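Local atomic coordinates of cytokinesis protein 2 (Saccharomyces cerevisiae, PDB entry 4WPE), a protein that mediates the cytoskeletal rearrangements required for cytokinesis, forming rings that coincide first with the septins and later with the medial actin ring. Residues A[65-69]-A[82-86]. Numbering follows the deposited sequence.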
loop_
_atom_site.group_PDB
_atom_site.type_symbol
_atom_site.label_atom_id
_atom_site.label_comp_id
_atom_site.label_asym_id
_atom_site.label_seq_id
_atom_site.Cartn_x
_atom_site.Cartn_y
_atom_site.Cartn_z
ATOM N N LEU A 65 -3.896 -12.430 -12.083
ATOM C CA LEU A 65 -3.372 -13.645 -11.474
ATOM C C LEU A 65 -4.398 -14.772 -11.539
ATOM O O LEU A 65 -4.044 -15.928 -11.779
ATOM C CB LEU A 65 -2.954 -13.391 -10.024
ATOM C CG LEU A 65 -2.480 -14.623 -9.247
ATOM C CD1 LEU A 65 -1.338 -15.326 -9.970
ATOM C CD2 LEU A 65 -2.067 -14.244 -7.834
ATOM N N ASP A 66 -5.667 -14.430 -11.333
ATOM C CA ASP A 66 -6.745 -15.414 -11.379
ATOM C C ASP A 66 -6.870 -16.024 -12.773
ATOM O O ASP A 66 -6.927 -17.244 -12.924
ATOM C CB ASP A 66 -8.076 -14.778 -10.963
ATOM C CG ASP A 66 -9.151 -15.810 -10.669
ATOM O OD1 ASP A 66 -9.587 -16.509 -11.610
ATOM O OD2 ASP A 66 -9.572 -15.915 -9.497
ATOM N N LYS A 67 -6.908 -15.167 -13.788
ATOM C CA LYS A 67 -7.020 -15.617 -15.170
ATOM C C LYS A 67 -5.806 -16.443 -15.579
ATOM O O LYS A 67 -5.923 -17.387 -16.359
ATOM C CB LYS A 67 -7.187 -14.421 -16.113
ATOM N N ASP A 68 -4.640 -16.089 -15.047
ATOM C CA ASP A 68 -3.412 -16.803 -15.383
ATOM C C ASP A 68 -3.373 -18.193 -14.757
ATOM O O ASP A 68 -2.921 -19.146 -15.387
ATOM C CB ASP A 68 -2.189 -15.995 -14.951
ATOM C CG ASP A 68 -1.897 -14.842 -15.887
ATOM O OD1 ASP A 68 -2.828 -14.417 -16.605
ATOM O OD2 ASP A 68 -0.745 -14.359 -15.906
ATOM N N ILE A 69 -3.844 -18.305 -13.520
ATOM C CA ILE A 69 -3.923 -19.600 -12.856
ATOM C C ILE A 69 -4.828 -20.549 -13.638
ATOM O O ILE A 69 -4.483 -21.712 -13.859
ATOM C CB ILE A 69 -4.437 -19.461 -11.409
ATOM C CG1 ILE A 69 -3.360 -18.829 -10.525
ATOM C CG2 ILE A 69 -4.843 -20.814 -10.846
ATOM C CD1 ILE A 69 -3.818 -18.551 -9.110
ATOM N N PHE A 82 -0.989 -21.529 -5.253
ATOM C CA PHE A 82 -1.165 -20.367 -6.117
ATOM C C PHE A 82 -2.486 -19.686 -5.791
ATOM O O PHE A 82 -2.624 -18.472 -5.940
ATOM C CB PHE A 82 -1.125 -20.758 -7.598
ATOM C CG PHE A 82 0.265 -20.858 -8.174
ATOM C CD1 PHE A 82 1.367 -21.024 -7.353
ATOM C CD2 PHE A 82 0.465 -20.775 -9.544
ATOM C CE1 PHE A 82 2.641 -21.116 -7.888
ATOM C CE2 PHE A 82 1.738 -20.864 -10.083
ATOM C CZ PHE A 82 2.825 -21.035 -9.253
ATOM N N ASN A 83 -3.455 -20.476 -5.341
ATOM C CA ASN A 83 -4.775 -19.952 -5.018
ATOM C C ASN A 83 -4.828 -19.339 -3.621
ATOM O O ASN A 83 -5.636 -18.447 -3.359
ATOM C CB ASN A 83 -5.831 -21.051 -5.153
ATOM C CG ASN A 83 -6.137 -21.390 -6.603
ATOM O OD1 ASN A 83 -6.174 -20.510 -7.465
ATOM N ND2 ASN A 83 -6.356 -22.670 -6.879
ATOM N N VAL A 84 -3.968 -19.816 -2.725
ATOM C CA VAL A 84 -3.845 -19.207 -1.404
ATOM C C VAL A 84 -3.265 -17.809 -1.557
ATOM O O VAL A 84 -3.759 -16.856 -0.958
ATOM C CB VAL A 84 -2.961 -20.042 -0.457
ATOM C CG1 VAL A 84 -2.556 -19.222 0.760
ATOM C CG2 VAL A 84 -3.686 -21.305 -0.028
ATOM N N VAL A 85 -2.221 -17.692 -2.373
ATOM C CA VAL A 85 -1.641 -16.393 -2.695
ATOM C C VAL A 85 -2.711 -15.477 -3.272
ATOM O O VAL A 85 -2.807 -14.305 -2.909
ATOM C CB VAL A 85 -0.479 -16.516 -3.703
ATOM C CG1 VAL A 85 0.043 -15.142 -4.088
ATOM C CG2 VAL A 85 0.640 -17.366 -3.125
ATOM N N LEU A 86 -3.525 -16.033 -4.161
ATOM C CA LEU A 86 -4.598 -15.284 -4.796
ATOM C C LEU A 86 -5.620 -14.794 -3.778
ATOM O O LEU A 86 -6.049 -13.641 -3.830
ATOM C CB LEU A 86 -5.282 -16.142 -5.860
ATOM C CG LEU A 86 -6.426 -15.490 -6.634
ATOM C CD1 LEU A 86 -5.967 -14.184 -7.261
ATOM C CD2 LEU A 86 -6.937 -16.446 -7.699
#
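Leu-65 opens the contact on helix 37-71 by aiming its CB at helix 76-162: its CD2 lies 3.9 Å from CD1 of Leu-86 and 4.4 Å from CG1 of Val-85. One residue on, Asp-66 sits at the exposed margin, where its carboxylate grazes the leucine, OD2 of Asp-66 coming 3.2 Å from CD2 of Leu-86 without a polar partner across the pair. The two helices are consecutive, joined by a short connection, and run antiparallel as a helical hairpin (165° between the local axes, 10.5 Å apart) near one end of the elongated chain of this F-BAR domain, where the hairpin packs against the second subunit of the dimer: Leu-65 on its Phe-43, Asp-68 on its Leu-42. A full turn beyond Leu-65, and tied to it by the backbone hydrogen bond from Ile-69 N to Leu-65 O (3.0 Å), Ile-69 reaches across. Its CD1 makes apolar packing with CB of Phe-82 (3.8 Å) and CD2 of Leu-86 (4.0 Å), and plain van der Waals contacts with O of Phe-82 (3.4 Å) and OD1 of Asn-83 (3.5 Å). CD1 of Leu-86 faces Leu-65, its CD2 Asp-66 and Ile-69, while Phe-82 and Val-85 also pack on Met-40 of the second subunit.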